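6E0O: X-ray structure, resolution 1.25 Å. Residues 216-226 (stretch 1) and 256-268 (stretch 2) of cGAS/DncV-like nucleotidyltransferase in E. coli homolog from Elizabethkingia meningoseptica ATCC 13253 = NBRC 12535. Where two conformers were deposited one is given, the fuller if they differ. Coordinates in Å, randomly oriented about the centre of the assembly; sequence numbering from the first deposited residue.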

ATOM      1  N   SER A 216       3.772  -2.862   4.059  1.00 15.75           N
ATOM      2  CA  SER A 216       2.904  -1.725   4.353  0.58 17.03           C
ATOM      3  C   SER A 216       1.439  -2.125   4.276  1.00 14.24           C
ATOM      4  O   SER A 216       0.638  -1.753   5.138  1.00 14.28           O
ATOM      5  CB  SER A 216       3.171  -0.576   3.378  0.58 21.56           C
ATOM      6  OG  SER A 216       2.178   0.437   3.520  0.58 23.88           O
ATOM      7  N   PHE A 217       1.071  -2.893   3.248  1.00 13.39           N
ATOM      8  CA  PHE A 217      -0.305  -3.351   3.114  1.00 12.38           C
ATOM      9  C   PHE A 217      -0.732  -4.132   4.348  1.00 11.03           C
ATOM     10  O   PHE A 217      -1.840  -3.947   4.866  1.00 11.63           O
ATOM     11  CB  PHE A 217      -0.429  -4.217   1.859  1.00 12.54           C
ATOM     12  CG  PHE A 217      -1.797  -4.797   1.653  1.00 13.12           C
ATOM     13  CD1 PHE A 217      -2.805  -4.034   1.088  1.00 14.07           C
ATOM     14  CD2 PHE A 217      -2.078  -6.100   2.022  1.00 14.34           C
ATOM     15  CE1 PHE A 217      -4.059  -4.560   0.898  1.00 15.75           C
ATOM     16  CE2 PHE A 217      -3.341  -6.626   1.837  1.00 14.03           C
ATOM     17  CZ  PHE A 217      -4.328  -5.854   1.273  1.00 14.92           C
ATOM     18  N   PHE A 218       0.124  -5.039   4.810  1.00 11.38           N
ATOM     19  CA  PHE A 218      -0.204  -5.864   5.965  1.00 10.71           C
ATOM     20  C   PHE A 218      -0.413  -4.997   7.197  1.00 10.42           C
ATOM     21  O   PHE A 218      -1.392  -5.173   7.932  1.00 11.14           O
ATOM     22  CB  PHE A 218       0.925  -6.872   6.152  1.00 11.72           C
ATOM     23  CG  PHE A 218       0.622  -8.012   7.079  1.00 11.92           C
ATOM     24  CD1 PHE A 218      -0.419  -8.882   6.834  1.00 18.98           C
ATOM     25  CD2 PHE A 218       1.444  -8.260   8.158  1.00 18.80           C
ATOM     26  CE1 PHE A 218      -0.656  -9.951   7.668  1.00 19.49           C
ATOM     27  CE2 PHE A 218       1.204  -9.324   8.990  1.00 18.20           C
ATOM     28  CZ  PHE A 218       0.166 -10.182   8.727  1.00 13.92           C
ATOM     29  N   ILE A 219       0.485  -4.034   7.427  1.00 10.99           N
ATOM     30  CA  ILE A 219       0.331  -3.130   8.567  1.00 10.82           C
ATOM     31  C   ILE A 219      -0.995  -2.380   8.470  1.00 11.59           C
ATOM     32  O   ILE A 219      -1.746  -2.273   9.449  1.00 11.71           O
ATOM     33  CB  ILE A 219       1.531  -2.166   8.655  1.00 11.78           C
ATOM     34  CG1 ILE A 219       2.811  -2.942   8.975  1.00 12.76           C
ATOM     35  CG2 ILE A 219       1.267  -1.061   9.681  1.00 13.94           C
ATOM     36  CD1 ILE A 219       4.075  -2.099   8.940  1.00 14.05           C
ATOM     37  N   GLU A 220      -1.298  -1.845   7.282  1.00 11.48           N
ATOM     38  CA  GLU A 220      -2.539  -1.100   7.107  1.00 11.06           C
ATOM     39  C   GLU A 220      -3.747  -1.952   7.453  1.00 10.58           C
ATOM     40  O   GLU A 220      -4.680  -1.476   8.117  1.00 11.97           O
ATOM     41  CB  GLU A 220      -2.649  -0.589   5.674  1.00 13.22           C
ATOM     42  CG  GLU A 220      -1.699   0.557   5.394  1.00 15.28           C
ATOM     43  CD  GLU A 220      -1.758   1.060   3.979  1.00 21.69           C
ATOM     44  OE1 GLU A 220      -2.856   1.357   3.465  1.00 22.99           O
ATOM     45  OE2 GLU A 220      -0.676   1.159   3.383  1.00 31.30           O
ATOM     46  N   CYS A 221      -3.746  -3.218   7.022  1.00 10.79           N
ATOM     47  CA  CYS A 221      -4.876  -4.095   7.308  1.00 10.66           C
ATOM     48  C   CYS A 221      -4.958  -4.434   8.792  1.00 10.79           C
ATOM     49  O   CYS A 221      -6.054  -4.484   9.355  1.00 11.77           O
ATOM     50  CB  CYS A 221      -4.776  -5.375   6.479  1.00 11.59           C
ATOM     51  SG  CYS A 221      -5.004  -5.176   4.687  1.00 12.14           S
ATOM     52  N   LEU A 222      -3.816  -4.686   9.441  1.00 10.28           N
ATOM     53  CA  LEU A 222      -3.845  -5.013  10.864  1.00 11.23           C
ATOM     54  C   LEU A 222      -4.456  -3.874  11.666  1.00 10.40           C
ATOM     55  O   LEU A 222      -5.350  -4.091  12.490  1.00 11.27           O
ATOM     56  CB  LEU A 222      -2.441  -5.304  11.382  1.00 10.43           C
ATOM     57  CG  LEU A 222      -1.769  -6.567  10.847  1.00 11.70           C
ATOM     58  CD1 LEU A 222      -0.302  -6.571  11.273  1.00 13.05           C
ATOM     59  CD2 LEU A 222      -2.482  -7.810  11.318  1.00 12.08           C
ATOM     60  N   VAL A 223      -3.971  -2.648  11.456  1.00 10.27           N
ATOM     61  CA  VAL A 223      -4.488  -1.528  12.234  1.00 10.14           C
ATOM     62  C   VAL A 223      -5.953  -1.279  11.896  1.00 10.31           C
ATOM     63  O   VAL A 223      -6.730  -0.848  12.757  1.00 10.86           O
ATOM     64  CB  VAL A 223      -3.607  -0.279  12.033  1.00 10.79           C
ATOM     65  CG1 VAL A 223      -4.103   0.860  12.895  1.00 11.21           C
ATOM     66  CG2 VAL A 223      -2.149  -0.588  12.356  1.00 11.58           C
ATOM     67  N   TYR A 224      -6.351  -1.555  10.656  1.00 10.03           N
ATOM     68  CA  TYR A 224      -7.723  -1.330  10.227  1.00 11.01           C
ATOM     69  C   TYR A 224      -8.705  -2.133  11.068  1.00 11.67           C
ATOM     70  O   TYR A 224      -9.843  -1.698  11.280  1.00 11.66           O
ATOM     71  CB  TYR A 224      -7.871  -1.701   8.737  1.00 11.71           C
ATOM     72  CG  TYR A 224      -9.264  -1.448   8.209  1.00 11.56           C
ATOM     73  CD1 TYR A 224      -9.660  -0.169   7.859  1.00 11.48           C
ATOM     74  CD2 TYR A 224     -10.196  -2.471   8.093  1.00 13.06           C
ATOM     75  CE1 TYR A 224     -10.941   0.084   7.409  1.00 11.98           C
ATOM     76  CE2 TYR A 224     -11.469  -2.226   7.644  1.00 13.24           C
ATOM     77  CZ  TYR A 224     -11.833  -0.954   7.301  1.00 12.76           C
ATOM     78  OH  TYR A 224     -13.109  -0.713   6.855  1.00 13.84           O
ATOM     79  N   ASN A 225      -8.296  -3.306  11.542  1.00 11.05           N
ATOM     80  CA  ASN A 225      -9.184  -4.180  12.300  1.00 11.40           C
ATOM     81  C   ASN A 225      -9.242  -3.843  13.783  1.00 11.53           C
ATOM     82  O   ASN A 225     -10.023  -4.463  14.516  1.00 13.66           O
ATOM     83  CB  ASN A 225      -8.800  -5.647  12.082  1.00 12.26           C
ATOM     84  CG  ASN A 225      -9.231  -6.162  10.717  1.00 12.56           C
ATOM     85  OD1 ASN A 225     -10.296  -6.762  10.571  1.00 12.92           O
ATOM     86  ND2 ASN A 225      -8.404  -5.926   9.706  1.00 12.34           N
ATOM     87  N   VAL A 226      -8.462  -2.874  14.238  1.00 11.50           N
ATOM     88  CA  VAL A 226      -8.592  -2.409  15.624  1.00 11.16           C
ATOM     89  C   VAL A 226      -9.850  -1.583  15.736  1.00 11.11           C
ATOM     90  O   VAL A 226     -10.042  -0.633  14.946  1.00 12.22           O
ATOM     91  CB  VAL A 226      -7.357  -1.587  16.015  1.00 11.89           C
ATOM     92  CG1 VAL A 226      -7.533  -0.992  17.410  1.00 12.57           C
ATOM     93  CG2 VAL A 226      -6.102  -2.437  15.950  1.00 12.58           C
ATOM     94  N   ASP A 256     -10.396 -13.237  12.926  1.00 12.86           N
ATOM     95  CA  ASP A 256     -10.710 -13.154  11.499  1.00 13.51           C
ATOM     96  C   ASP A 256     -10.701 -11.692  11.067  1.00 13.59           C
ATOM     97  O   ASP A 256     -11.720 -11.006  11.099  1.00 21.17           O
ATOM     98  CB  ASP A 256     -12.062 -13.800  11.210  1.00 16.63           C
ATOM     99  CG  ASP A 256     -12.050 -15.293  11.419  1.00 19.18           C
ATOM    100  OD1 ASP A 256     -11.024 -15.924  11.105  1.00 19.20           O
ATOM    101  OD2 ASP A 256     -13.069 -15.828  11.899  1.00 26.68           O
ATOM    102  N   TYR A 257      -9.529 -11.210  10.681  1.00 12.87           N
ATOM    103  CA  TYR A 257      -9.362  -9.852  10.191  1.00 11.43           C
ATOM    104  C   TYR A 257      -9.730  -9.775   8.715  1.00 11.77           C
ATOM    105  O   TYR A 257      -9.486 -10.703   7.942  1.00 12.71           O
ATOM    106  CB  TYR A 257      -7.895  -9.447  10.357  1.00 12.30           C
ATOM    107  CG  TYR A 257      -7.502  -8.904  11.715  1.00 10.81           C
ATOM    108  CD1 TYR A 257      -8.268  -9.136  12.854  1.00 12.13           C
ATOM    109  CD2 TYR A 257      -6.358  -8.129  11.847  1.00 11.46           C
ATOM    110  CE1 TYR A 257      -7.900  -8.595  14.081  1.00 11.58           C
ATOM    111  CE2 TYR A 257      -5.993  -7.593  13.054  1.00 11.69           C
ATOM    112  CZ  TYR A 257      -6.758  -7.825  14.164  1.00 12.11           C
ATOM    113  OH  TYR A 257      -6.351  -7.258  15.345  1.00 12.33           O
ATOM    114  N   THR A 258     -10.279  -8.638   8.315  1.00 11.47           N
ATOM    115  CA  THR A 258     -10.501  -8.371   6.901  1.00 11.60           C
ATOM    116  C   THR A 258      -9.351  -7.542   6.332  1.00 11.28           C
ATOM    117  O   THR A 258      -8.612  -6.873   7.056  1.00 12.03           O
ATOM    118  CB  THR A 258     -11.821  -7.626   6.657  1.00 13.19           C
ATOM    119  OG1 THR A 258     -11.703  -6.272   7.103  1.00 13.92           O
ATOM    120  CG2 THR A 258     -12.986  -8.278   7.376  1.00 15.64           C
ATOM    121  N   GLU A 259      -9.213  -7.574   5.008  1.00 12.11           N
ATOM    122  CA  GLU A 259      -8.445  -6.543   4.329  1.00 11.50           C
ATOM    123  C   GLU A 259      -9.165  -5.215   4.512  1.00 11.22           C
ATOM    124  O   GLU A 259     -10.341  -5.174   4.869  1.00 12.05           O
ATOM    125  CB  GLU A 259      -8.272  -6.901   2.851  1.00 12.42           C
ATOM    126  CG  GLU A 259      -7.418  -8.164   2.676  1.00 13.19           C
ATOM    127  CD  GLU A 259      -7.085  -8.521   1.245  1.00 17.45           C
ATOM    128  OE1 GLU A 259      -7.701  -7.967   0.320  1.00 21.83           O
ATOM    129  OE2 GLU A 259      -6.194  -9.372   1.039  1.00 18.98           O
ATOM    130  N   VAL A 260      -8.442  -4.117   4.287  1.00 11.37           N
ATOM    131  CA  VAL A 260      -9.061  -2.796   4.369  1.00 11.89           C
ATOM    132  C   VAL A 260     -10.254  -2.715   3.432  1.00 11.99           C
ATOM    133  O   VAL A 260     -11.252  -2.059   3.743  1.00 13.58           O
ATOM    134  CB  VAL A 260      -8.035  -1.684   4.075  1.00 12.10           C
ATOM    135  CG1 VAL A 260      -8.717  -0.330   4.137  1.00 11.91           C
ATOM    136  CG2 VAL A 260      -6.870  -1.736   5.050  1.00 11.94           C
ATOM    137  N   ASN A 261     -10.179  -3.387   2.278  1.00 12.63           N
ATOM    138  CA  ASN A 261     -11.270  -3.356   1.309  1.00 12.82           C
ATOM    139  C   ASN A 261     -12.548  -4.009   1.826  1.00 13.21           C
ATOM    140  O   ASN A 261     -13.597  -3.834   1.204  1.00 14.47           O
ATOM    141  CB  ASN A 261     -10.832  -3.987  -0.019  1.00 13.67           C
ATOM    142  CG  ASN A 261     -10.390  -5.430   0.121  1.00 13.37           C
ATOM    143  OD1 ASN A 261     -11.039  -6.235   0.777  1.00 13.78           O
ATOM    144  ND2 ASN A 261      -9.274  -5.759  -0.505  1.00 14.84           N
ATOM    145  N   ARG A 262     -12.485  -4.764   2.920  1.00 13.47           N
ATOM    146  CA  ARG A 262     -13.636  -5.423   3.539  1.00 14.63           C
ATOM    147  C   ARG A 262     -14.307  -6.441   2.628  1.00 15.69           C
ATOM    148  O   ARG A 262     -15.429  -6.888   2.916  1.00 18.67           O
ATOM    149  CB  ARG A 262     -14.672  -4.429   4.079  1.00 17.85           C
ATOM    150  CG  ARG A 262     -14.258  -3.782   5.376  1.00 22.38           C
ATOM    151  CD  ARG A 262     -15.404  -3.036   6.031  1.00 27.93           C
ATOM    152  NE  ARG A 262     -15.242  -2.991   7.480  1.00 35.07           N
ATOM    153  CZ  ARG A 262     -15.778  -2.067   8.271  1.00 39.60           C
ATOM    154  NH1 ARG A 262     -16.514  -1.091   7.757  1.00 41.69           N
ATOM    155  NH2 ARG A 262     -15.568  -2.117   9.578  1.00 41.83           N
ATOM    156  N   LEU A 263     -13.652  -6.819   1.538  1.00 14.10           N
ATOM    157  CA  LEU A 263     -14.204  -7.776   0.598  1.00 15.07           C
ATOM    158  C   LEU A 263     -13.636  -9.168   0.781  1.00 14.61           C
ATOM    159  O   LEU A 263     -14.283 -10.140   0.384  1.00 15.94           O
ATOM    160  CB  LEU A 263     -13.910  -7.326  -0.835  1.00 16.75           C
ATOM    161  CG  LEU A 263     -14.623  -6.047  -1.267  1.00 18.24           C
ATOM    162  CD1 LEU A 263     -13.973  -5.491  -2.514  1.00 20.34           C
ATOM    163  CD2 LEU A 263     -16.095  -6.328  -1.500  1.00 20.53           C
ATOM    164  N   PHE A 264     -12.441  -9.279   1.358  1.00 14.72           N
ATOM    165  CA  PHE A 264     -11.732 -10.539   1.498  1.00 15.10           C
ATOM    166  C   PHE A 264     -11.021 -10.554   2.837  1.00 13.78           C
ATOM    167  O   PHE A 264     -10.767  -9.510   3.441  1.00 13.71           O
ATOM    168  CB  PHE A 264     -10.794 -10.745   0.315  1.00 17.17           C
ATOM    169  CG  PHE A 264     -11.531 -10.837  -0.980  1.00 18.59           C
ATOM    170  CD1 PHE A 264     -12.133 -12.023  -1.355  1.00 20.05           C
ATOM    171  CD2 PHE A 264     -11.682  -9.729  -1.789  1.00 20.18           C
ATOM    172  CE1 PHE A 264     -12.842 -12.117  -2.527  1.00 23.49           C
ATOM    173  CE2 PHE A 264     -12.394  -9.815  -2.970  1.00 22.76           C
ATOM    174  CZ  PHE A 264     -12.977 -11.009  -3.336  1.00 22.88           C
ATOM    175  N   TRP A 265     -10.743 -11.764   3.304  1.00 14.56           N
ATOM    176  CA  TRP A 265     -10.103 -11.957   4.589  1.00 13.72           C
ATOM    177  C   TRP A 265      -8.610 -11.683   4.485  1.00 12.98           C
ATOM    178  O   TRP A 265      -7.961 -12.050   3.502  1.00 14.23           O
ATOM    179  CB  TRP A 265     -10.281 -13.400   5.055  1.00 15.27           C
ATOM    180  CG  TRP A 265     -11.674 -13.832   5.354  1.00 19.73           C
ATOM    181  CD1 TRP A 265     -12.378 -14.811   4.714  1.00 26.65           C
ATOM    182  CD2 TRP A 265     -12.533 -13.327   6.383  1.00 19.75           C
ATOM    183  NE1 TRP A 265     -13.622 -14.943   5.277  1.00 28.78           N
ATOM    184  CE2 TRP A 265     -13.743 -14.045   6.305  1.00 24.63           C
ATOM    185  CE3 TRP A 265     -12.398 -12.342   7.365  1.00 18.05           C
ATOM    186  CZ2 TRP A 265     -14.815 -13.802   7.163  1.00 26.65           C
ATOM    187  CZ3 TRP A 265     -13.465 -12.098   8.213  1.00 20.64           C
ATOM    188  CH2 TRP A 265     -14.654 -12.830   8.111  1.00 24.32           C
ATOM    189  N   LEU A 266      -8.053 -11.087   5.536  1.00 12.41           N
ATOM    190  CA  LEU A 266      -6.614 -10.848   5.571  1.00 11.69           C
ATOM    191  C   LEU A 266      -5.847 -12.160   5.597  1.00 12.36           C
ATOM    192  O   LEU A 266      -4.835 -12.309   4.899  1.00 13.56           O
ATOM    193  CB  LEU A 266      -6.264 -10.004   6.790  1.00 11.65           C
ATOM    194  CG  LEU A 266      -4.798  -9.607   6.912  1.00 12.22           C
ATOM    195  CD1 LEU A 266      -4.311  -8.842   5.704  1.00 12.41           C
ATOM    196  CD2 LEU A 266      -4.583  -8.790   8.192  1.00 12.53           C
ATOM    197  N   PHE A 267      -6.297 -13.113   6.400  1.00 12.28           N
ATOM    198  CA  PHE A 267      -5.618 -14.402   6.541  1.00 12.94           C
ATOM    199  C   PHE A 267      -6.286 -15.465   5.673  1.00 13.53           C
ATOM    200  O   PHE A 267      -6.538 -16.589   6.076  1.00 17.08           O
ATOM    201  CB  PHE A 267      -5.525 -14.778   8.017  1.00 12.78           C
ATOM    202  CG  PHE A 267      -4.804 -13.730   8.820  1.00 12.38           C
ATOM    203  CD1 PHE A 267      -3.452 -13.495   8.608  1.00 13.71           C
ATOM    204  CD2 PHE A 267      -5.474 -12.936   9.736  1.00 13.72           C
ATOM    205  CE1 PHE A 267      -2.780 -12.513   9.315  1.00 14.86           C
ATOM    206  CE2 PHE A 267      -4.808 -11.946  10.437  1.00 14.39           C
ATOM    207  CZ  PHE A 267      -3.456 -11.738  10.223  1.00 14.67           C
ATOM    208  N   SER A 268      -6.548 -15.072   4.428  1.00 14.40           N
ATOM    209  CA  SER A 268      -7.097 -15.955   3.410  1.00 15.35           C
ATOM    210  C   SER A 268      -6.083 -17.014   3.002  1.00 14.09           C
ATOM    211  O   SER A 268      -4.869 -16.820   3.107  1.00 15.46           O
ATOM    212  CB  SER A 268      -7.451 -15.122   2.181  1.00 19.77           C
ATOM    213  OG  SER A 268      -7.514 -15.903   1.013  1.00 24.56           O
TER

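At the apolar centre of the contact, where residues 216-226, helical over 216-224, pack against residues 256-268, a segment with no regular secondary structure, and bury 723 Å² with both sides summed, Leu266 points toward the helix and meets three of its side chains: Leu266 CD1 lies 3.6 Å from Cys221 CB and 4.1 Å from Phe218 CD1, while Leu266 CD2 lies 3.9 Å from Leu222 CD2. Phe267 extends this cluster; its CE1 approaches Phe218 CE1 at 3.7 Å, near the plane of the Phe218 ring, so that the two aromatic rings meet without stacking face to face.

The helix and the segment come closest in backbone register at Cys221 and Glu259, whose CA atoms are 5.3 Å apart. Here Val260 N donates a weak hydrogen bond to Cys221 SG (3.6 Å), and Val260 CG2 packs 3.9 Å from the same sulfur. Val260 also covers Tyr224: its CA sits 4.0 Å from the ring centroid, only 15° off the normal, in a CH-pi contact, and its CG2 reaches Tyr224 CB at 3.8 Å. The type I turn from Glu259 to Arg262 carries the chain past this ring, leaving Arg262 NE 3.2 Å from Tyr224 OH. The hydroxyl lies over a face of the guanidinium, and the angle is too poor for a hydrogen bond.

The polar edge is organised by Asn225, which follows Tyr224. Its carboxamide reads the backbone of Thr258 at both ends, accepting from Thr258 N at Asn225 OD1 (2.9 Å) and donating from Asn225 ND2 to Thr258 O (2.8 Å). Asn225 ND2 also donates to Cys221 O (2.8 Å), tying the side chain back to the helix backbone. Asn225 CB meanwhile lies 3.3 Å from the Tyr257 ring centroid, almost exactly on the normal, so one residue combines polar pairing with a CH-pi contact.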